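Adenylate kinase (PDB 3CM0) catalyses the reversible transfer of the terminal phosphate of ATP to AMP, giving two ADP and helping to balance the cell's adenine nucleotides. Local coordinates at residues 11-16 / 145-150; 153-158 / 162-167. One frame throughout, in Å; residues are numbered along the deposited sequence.

Contact 1: residues 11-16 / 145-150; sequences GPPGAG and EVYREK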
ATOM      1  N   GLY A  11      -0.134   5.615  -3.681  1.00 19.59           N
ATOM      2  CA  GLY A  11      -0.498   6.105  -5.006  1.00 18.72           C
ATOM      3  C   GLY A  11      -1.984   5.990  -5.200  1.00 21.57           C
ATOM      4  O   GLY A  11      -2.630   5.169  -4.562  1.00 18.06           O
ATOM      5  N   PRO A  12      -2.564   6.824  -6.064  1.00 19.71           N
ATOM      6  CA  PRO A  12      -4.008   6.800  -6.335  1.00 24.23           C
ATOM      7  C   PRO A  12      -4.404   5.636  -7.233  1.00 21.19           C
ATOM      8  O   PRO A  12      -3.577   5.019  -7.887  1.00 19.66           O
ATOM      9  CB  PRO A  12      -4.244   8.128  -7.059  1.00 24.12           C
ATOM     10  CG  PRO A  12      -2.928   8.250  -7.900  1.00 20.78           C
ATOM     11  CD  PRO A  12      -1.877   7.872  -6.852  1.00 22.85           C
ATOM     12  N   PRO A  13      -5.701   5.325  -7.270  1.00 22.76           N
ATOM     13  CA  PRO A  13      -6.228   4.254  -8.104  1.00 23.31           C
ATOM     14  C   PRO A  13      -5.852   4.676  -9.521  1.00 25.89           C
ATOM     15  O   PRO A  13      -5.908   5.878  -9.850  1.00 26.63           O
ATOM     16  CB  PRO A  13      -7.729   4.364  -7.892  1.00 27.66           C
ATOM     17  CG  PRO A  13      -7.846   4.870  -6.512  1.00 32.23           C
ATOM     18  CD  PRO A  13      -6.736   5.893  -6.397  1.00 19.88           C
ATOM     19  N   GLY A  14      -5.450   3.714 -10.344  1.00 25.76           N
ATOM     20  CA  GLY A  14      -5.110   4.035 -11.720  1.00 30.71           C
ATOM     21  C   GLY A  14      -3.645   4.357 -11.957  1.00 29.12           C
ATOM     22  O   GLY A  14      -3.221   4.533 -13.104  1.00 29.05           O
ATOM     23  N   ALA A  15      -2.863   4.450 -10.892  1.00 25.81           N
ATOM     24  CA  ALA A  15      -1.432   4.739 -11.048  1.00 22.60           C
ATOM     25  C   ALA A  15      -0.621   3.451 -11.217  1.00 27.89           C
ATOM     26  O   ALA A  15       0.564   3.500 -11.546  1.00 30.05           O
ATOM     27  CB  ALA A  15      -0.914   5.558  -9.829  1.00 23.41           C
ATOM     28  N   GLY A  16      -1.269   2.303 -11.019  1.00 30.23           N
ATOM     29  CA  GLY A  16      -0.595   1.010 -11.144  1.00 29.59           C
ATOM     30  C   GLY A  16       0.485   0.749 -10.101  1.00 26.93           C
ATOM     31  O   GLY A  16       1.430   0.004 -10.346  1.00 27.27           O
ATOM     32  N   GLU A 145     -10.308  12.780  -5.168  1.00 24.62           N
ATOM     33  CA  GLU A 145     -10.199  13.858  -4.185  1.00 23.10           C
ATOM     34  C   GLU A 145     -10.192  13.297  -2.766  1.00 28.21           C
ATOM     35  O   GLU A 145      -9.496  13.810  -1.867  1.00 25.19           O
ATOM     36  CB  GLU A 145     -11.358  14.843  -4.360  1.00 28.88           C
ATOM     37  CG  GLU A 145     -11.413  15.933  -3.304  1.00 33.91           C
ATOM     38  CD  GLU A 145     -10.152  16.787  -3.251  1.00 39.27           C
ATOM     39  OE1 GLU A 145      -9.464  16.941  -4.281  1.00 41.40           O
ATOM     40  OE2 GLU A 145      -9.860  17.329  -2.172  1.00 42.43           O
ATOM     41  N   VAL A 146     -10.974  12.244  -2.565  1.00 25.60           N
ATOM     42  CA  VAL A 146     -11.026  11.594  -1.260  1.00 29.01           C
ATOM     43  C   VAL A 146      -9.668  10.947  -0.982  1.00 28.63           C
ATOM     44  O   VAL A 146      -9.113  11.049   0.125  1.00 23.73           O
ATOM     45  CB  VAL A 146     -12.132  10.522  -1.223  1.00 29.56           C
ATOM     46  CG1 VAL A 146     -11.971   9.630   0.000  1.00 34.50           C
ATOM     47  CG2 VAL A 146     -13.491  11.199  -1.193  1.00 29.29           C
ATOM     48  N   TYR A 147      -9.141  10.262  -1.987  1.00 24.65           N
ATOM     49  CA  TYR A 147      -7.833   9.642  -1.857  1.00 22.81           C
ATOM     50  C   TYR A 147      -6.799  10.713  -1.498  1.00 21.96           C
ATOM     51  O   TYR A 147      -5.944  10.512  -0.619  1.00 19.92           O
ATOM     52  CB  TYR A 147      -7.427   8.967  -3.175  1.00 21.57           C
ATOM     53  CG  TYR A 147      -5.923   8.800  -3.324  1.00 23.63           C
ATOM     54  CD1 TYR A 147      -5.239   7.735  -2.718  1.00 31.24           C
ATOM     55  CD2 TYR A 147      -5.174   9.764  -3.989  1.00 26.71           C
ATOM     56  CE1 TYR A 147      -3.837   7.657  -2.774  1.00 34.31           C
ATOM     57  CE2 TYR A 147      -3.784   9.698  -4.049  1.00 34.35           C
ATOM     58  CZ  TYR A 147      -3.122   8.645  -3.442  1.00 32.94           C
ATOM     59  OH  TYR A 147      -1.739   8.595  -3.537  1.00 41.32           O
ATOM     60  N   ARG A 148      -6.846  11.852  -2.184  1.00 15.33           N
ATOM     61  CA  ARG A 148      -5.886  12.899  -1.868  1.00 17.25           C
ATOM     62  C   ARG A 148      -6.025  13.365  -0.423  1.00 24.14           C
ATOM     63  O   ARG A 148      -5.021  13.563   0.279  1.00 19.23           O
ATOM     64  CB  ARG A 148      -6.054  14.093  -2.804  1.00 20.73           C
ATOM     65  CG  ARG A 148      -4.983  15.167  -2.611  1.00 31.45           C
ATOM     66  CD  ARG A 148      -5.296  16.430  -3.424  1.00 35.07           C
ATOM     67  NE  ARG A 148      -6.464  17.137  -2.892  1.00 48.17           N
ATOM     68  CZ  ARG A 148      -6.478  17.850  -1.768  1.00 47.78           C
ATOM     69  NH1 ARG A 148      -5.383  17.969  -1.028  1.00 56.75           N
ATOM     70  NH2 ARG A 148      -7.594  18.455  -1.385  1.00 55.65           N
ATOM     71  N   GLU A 149      -7.261  13.533   0.035  1.00 23.48           N
ATOM     72  CA  GLU A 149      -7.473  14.010   1.410  1.00 29.88           C
ATOM     73  C   GLU A 149      -7.003  13.030   2.490  1.00 23.50           C
ATOM     74  O   GLU A 149      -6.416  13.433   3.501  1.00 26.85           O
ATOM     75  CB  GLU A 149      -8.945  14.349   1.625  1.00 33.05           C
ATOM     76  CG  GLU A 149      -9.393  15.609   0.916  1.00 28.65           C
ATOM     77  CD  GLU A 149     -10.894  15.843   1.061  1.00 46.33           C
ATOM     78  OE1 GLU A 149     -11.450  15.450   2.110  1.00 48.53           O
ATOM     79  OE2 GLU A 149     -11.510  16.424   0.139  1.00 46.34           O
ATOM     80  N   LYS A 150      -7.236  11.752   2.269  1.00 21.56           N
ATOM     81  CA  LYS A 150      -6.837  10.742   3.233  1.00 26.28           C
ATOM     82  C   LYS A 150      -5.342  10.426   3.219  1.00 28.17           C
ATOM     83  O   LYS A 150      -4.770   9.963   4.217  1.00 26.11           O
ATOM     84  CB  LYS A 150      -7.613   9.447   2.981  1.00 29.76           C
ATOM     85  CG  LYS A 150      -9.100   9.570   3.264  1.00 34.58           C
ATOM     86  CD  LYS A 150      -9.816   8.227   3.249  1.00 43.46           C
ATOM     87  CE  LYS A 150      -9.807   7.562   1.886  1.00 54.71           C
ATOM     88  NZ  LYS A 150     -10.649   6.325   1.885  1.00 52.90           N
TER
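Tyr147, on helix 137-160, lays its ring flat over the Gly11-Pro12 peptide and the pyrrolidine of Pro12. With CG anti to the backbone N (chi1 157°), the ring leaves the helix toward the loop, and Pro12 CA sits 3.5 Å above the ring plane, over its centre. Pro12 CB makes a CH-pi contact on the same face, 3.7 Å from the Tyr147 ring centroid and 24° off its normal, and closes to 3.4 Å on Tyr147 CE2. At the far end of the ring Tyr147 OH comes within 3.1 Å of Gly11 C; it lies near Pro12 N, which as a proline nitrogen has no hydrogen to offer. The loop is the P-loop that follows strand 4-10, and Gly14, Ala15 and Gly16 are predicted to bind ATP. Pro12 opens a type II turn closed by Ala15 N to Pro12 O; Gly14 to Gly16 make no contact with the helix segment. Packing thins at Pro13, whose CD stays 4.3 Å from Tyr147 CG. An alanine in place of Tyr147 would remove the ring and is likely to take the aromatic face off Pro12 and open a gap between the P-loop and the helix. On the exposed side of the helix, Arg148 turns from the loop to Glu145, its NH2 in a salt bridge with Glu145 OE2 at 2.6 Å, on the syn lone pair but tilted from the guanidinium plane.

Contact 2: residues 153-158 / 162-167; sequences PLVGYY and GVLKRV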
ATOM      1  N   PRO A 153      -1.920  13.413   4.823  1.00 14.98           N
ATOM      2  CA  PRO A 153      -1.253  13.363   6.129  1.00 16.78           C
ATOM      3  C   PRO A 153      -0.099  12.365   6.114  1.00 13.35           C
ATOM      4  O   PRO A 153       0.889  12.587   6.766  1.00 13.80           O
ATOM      5  CB  PRO A 153      -2.380  12.952   7.098  1.00 15.85           C
ATOM      6  CG  PRO A 153      -3.638  13.436   6.366  1.00 19.92           C
ATOM      7  CD  PRO A 153      -3.350  13.050   4.957  1.00 16.64           C
ATOM      8  N   LEU A 154      -0.224  11.280   5.347  1.00 11.31           N
ATOM      9  CA  LEU A 154       0.881  10.312   5.261  1.00 12.63           C
ATOM     10  C   LEU A 154       2.027  10.886   4.455  1.00  9.72           C
ATOM     11  O   LEU A 154       3.200  10.671   4.763  1.00 12.80           O
ATOM     12  CB  LEU A 154       0.421   9.011   4.603  1.00 15.49           C
ATOM     13  CG  LEU A 154      -0.749   8.332   5.307  1.00 15.04           C
ATOM     14  CD1 LEU A 154      -1.145   7.072   4.505  1.00 20.23           C
ATOM     15  CD2 LEU A 154      -0.333   7.929   6.709  1.00 20.09           C
ATOM     16  N   VAL A 155       1.707  11.594   3.375  1.00 10.75           N
ATOM     17  CA  VAL A 155       2.768  12.197   2.576  1.00 12.34           C
ATOM     18  C   VAL A 155       3.568  13.183   3.452  1.00 12.64           C
ATOM     19  O   VAL A 155       4.791  13.201   3.423  1.00 14.36           O
ATOM     20  CB  VAL A 155       2.166  12.918   1.345  1.00 14.81           C
ATOM     21  CG1 VAL A 155       3.259  13.655   0.596  1.00 18.36           C
ATOM     22  CG2 VAL A 155       1.499  11.894   0.444  1.00 20.96           C
ATOM     23  N   GLY A 156       2.867  14.000   4.240  1.00 17.13           N
ATOM     24  CA  GLY A 156       3.543  14.945   5.116  1.00 13.42           C
ATOM     25  C   GLY A 156       4.400  14.254   6.166  1.00 11.79           C
ATOM     26  O   GLY A 156       5.510  14.688   6.465  1.00 14.45           O
ATOM     27  N   TYR A 157       3.875  13.163   6.711  1.00  9.48           N
ATOM     28  CA  TYR A 157       4.588  12.384   7.728  1.00 11.82           C
ATOM     29  C   TYR A 157       5.914  11.850   7.185  1.00  9.49           C
ATOM     30  O   TYR A 157       6.985  11.966   7.809  1.00 10.26           O
ATOM     31  CB  TYR A 157       3.717  11.207   8.144  1.00 12.71           C
ATOM     32  CG  TYR A 157       4.356  10.337   9.182  1.00 10.83           C
ATOM     33  CD1 TYR A 157       4.290  10.670  10.535  1.00 13.22           C
ATOM     34  CD2 TYR A 157       5.025   9.167   8.821  1.00 11.29           C
ATOM     35  CE1 TYR A 157       4.872   9.848  11.514  1.00 12.47           C
ATOM     36  CE2 TYR A 157       5.626   8.344   9.800  1.00 12.16           C
ATOM     37  CZ  TYR A 157       5.537   8.693  11.135  1.00 17.03           C
ATOM     38  OH  TYR A 157       6.094   7.866  12.084  1.00 14.09           O
ATOM     39  N   TYR A 158       5.867  11.273   5.982  1.00  9.50           N
ATOM     40  CA  TYR A 158       7.094  10.724   5.426  1.00  9.33           C
ATOM     41  C   TYR A 158       8.027  11.768   4.829  1.00  9.69           C
ATOM     42  O   TYR A 158       9.239  11.606   4.898  1.00 11.33           O
ATOM     43  CB  TYR A 158       6.750   9.640   4.383  1.00  8.42           C
ATOM     44  CG  TYR A 158       6.119   8.439   5.052  1.00  6.55           C
ATOM     45  CD1 TYR A 158       6.841   7.715   6.032  1.00  7.38           C
ATOM     46  CD2 TYR A 158       4.837   8.005   4.709  1.00 12.57           C
ATOM     47  CE1 TYR A 158       6.274   6.575   6.630  1.00 11.13           C
ATOM     48  CE2 TYR A 158       4.281   6.878   5.302  1.00 11.21           C
ATOM     49  CZ  TYR A 158       4.995   6.167   6.246  1.00 10.91           C
ATOM     50  OH  TYR A 158       4.447   5.024   6.822  1.00 13.87           O
ATOM     51  N   GLY A 162      12.266  12.720   5.445  1.00 17.19           N
ATOM     52  CA  GLY A 162      13.147  12.561   4.303  1.00 14.65           C
ATOM     53  C   GLY A 162      13.128  11.224   3.585  1.00 15.56           C
ATOM     54  O   GLY A 162      14.059  10.934   2.821  1.00 13.99           O
ATOM     55  N   VAL A 163      12.059  10.443   3.770  1.00 11.42           N
ATOM     56  CA  VAL A 163      11.977   9.127   3.167  1.00 11.04           C
ATOM     57  C   VAL A 163      10.978   9.016   2.012  1.00 12.62           C
ATOM     58  O   VAL A 163      10.835   7.941   1.411  1.00 13.11           O
ATOM     59  CB  VAL A 163      11.667   8.004   4.240  1.00 11.59           C
ATOM     60  CG1 VAL A 163      12.767   7.963   5.315  1.00 16.68           C
ATOM     61  CG2 VAL A 163      10.285   8.226   4.893  1.00 11.80           C
ATOM     62  N   LEU A 164      10.316  10.124   1.678  1.00 12.04           N
ATOM     63  CA  LEU A 164       9.333  10.078   0.576  1.00 10.02           C
ATOM     64  C   LEU A 164      10.090  10.120  -0.756  1.00 13.73           C
ATOM     65  O   LEU A 164      10.993  10.942  -0.951  1.00 16.98           O
ATOM     66  CB  LEU A 164       8.375  11.271   0.680  1.00 13.06           C
ATOM     67  CG  LEU A 164       7.198  11.291  -0.309  1.00 15.68           C
ATOM     68  CD1 LEU A 164       6.229  10.156   0.120  1.00 15.28           C
ATOM     69  CD2 LEU A 164       6.442  12.678  -0.217  1.00 16.24           C
ATOM     70  N   LYS A 165       9.714   9.233  -1.664  1.00 13.60           N
ATOM     71  CA  LYS A 165      10.336   9.150  -2.987  1.00 12.27           C
ATOM     72  C   LYS A 165       9.213   9.369  -3.997  1.00 15.00           C
ATOM     73  O   LYS A 165       8.419   8.460  -4.270  1.00 15.94           O
ATOM     74  CB  LYS A 165      10.937   7.741  -3.219  1.00 13.92           C
ATOM     75  CG  LYS A 165      11.860   7.253  -2.129  1.00 16.35           C
ATOM     76  CD  LYS A 165      13.099   8.085  -2.075  1.00 19.47           C
ATOM     77  CE  LYS A 165      14.053   7.585  -0.989  1.00 26.96           C
ATOM     78  NZ  LYS A 165      15.243   8.500  -0.902  1.00 25.92           N
ATOM     79  N   ARG A 166       9.118  10.594  -4.512  1.00 13.51           N
ATOM     80  CA  ARG A 166       8.094  10.922  -5.490  1.00 13.52           C
ATOM     81  C   ARG A 166       8.614  10.419  -6.815  1.00 12.40           C
ATOM     82  O   ARG A 166       9.755  10.714  -7.218  1.00 16.52           O
ATOM     83  CB  ARG A 166       7.877  12.443  -5.539  1.00 15.37           C
ATOM     84  CG  ARG A 166       7.325  13.012  -4.243  1.00 17.39           C
ATOM     85  CD  ARG A 166       7.398  14.554  -4.275  1.00 20.74           C
ATOM     86  NE  ARG A 166       6.897  15.161  -3.052  1.00 18.64           N
ATOM     87  CZ  ARG A 166       5.612  15.369  -2.767  1.00 23.19           C
ATOM     88  NH1 ARG A 166       4.657  15.023  -3.622  1.00 22.42           N
ATOM     89  NH2 ARG A 166       5.283  15.944  -1.605  1.00 23.17           N
ATOM     90  N   VAL A 167       7.773   9.678  -7.521  1.00 10.07           N
ATOM     91  CA  VAL A 167       8.163   9.090  -8.793  1.00  8.11           C
ATOM     92  C   VAL A 167       7.159   9.428  -9.884  1.00 10.43           C
ATOM     93  O   VAL A 167       5.949   9.471  -9.643  1.00 10.81           O
ATOM     94  CB  VAL A 167       8.252   7.538  -8.653  1.00 15.30           C
ATOM     95  CG1 VAL A 167       8.384   6.888 -10.017  1.00 20.54           C
ATOM     96  CG2 VAL A 167       9.442   7.164  -7.720  1.00 12.24           C
TER
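Val155 and Leu164 meet through single methyls, CG1 of the valine against CD2 of the leucine at 3.4 Å, tighter than an ordinary van der Waals contact. They join the last turns of helix 137-160 to strand 164-168, an outermost strand of the five-stranded parallel sheet in the CORE domain's P-loop fold. Arg166 runs extended from CG to NE and crosses Val155 at about a right angle, Val155 CG1 lying 3.8 Å from Arg166 NH2. Leu164 CD2 lies against one face of the Arg166 guanidinium, 3.5 Å from the plane and offset toward the rim.

The segment axes pass 9.1 Å apart at 120°, with a short turn between them that ends the helix in a Schellman motif. Gly162, at positive phi, is the first residue to leave helical geometry, and Val163 N then reaches back to Tyr158 O at 3.3 Å with an N-H...O angle of 160°. The donor approaches tilted 28° from the carbonyl plane. Beside this bond Val163 CG2 packs obliquely on the Tyr158 ring, 3.7 Å from CD1. That methyl stands between the backbone N and carbonyl carbon of its own residue, which brings it beside both the tyrosine ring and Tyr158 O.

Farther out, the Tyr158 side chain continues inward, touching Val109 of strand 104-113 and Ala92 of helix 89-101, and comes close to Pro86 of the predicted AMP site. Backbone bonds from Val163 and Lys165 to Val109 hold the incoming strand against its neighbour. On the outer side, two salt bridges probably limit the rotation of the Arg166 guanidinium: NH2 pairs with Glu159 OE1, and NH1 with Glu113 OE2.

Both contacts use helix 137-160, and their centres are 14 Å apart. They follow one another in series: contact 1 closes at residue 150, and contact 2 opens three residues later on the same helix. Contact 1 spans a long sequence separation, bringing the helix back to the loop after strand 4-10, whereas contact 2 is local, folding the helix end onto the strand that follows it. Strand 104-113 lies between strands 4-10 and 164-168 in the sheet and touches side chains from both contacts. The helix is thus tied at two levels to the CORE domain, once beside the predicted ATP-binding loop and once at the sheet's margin.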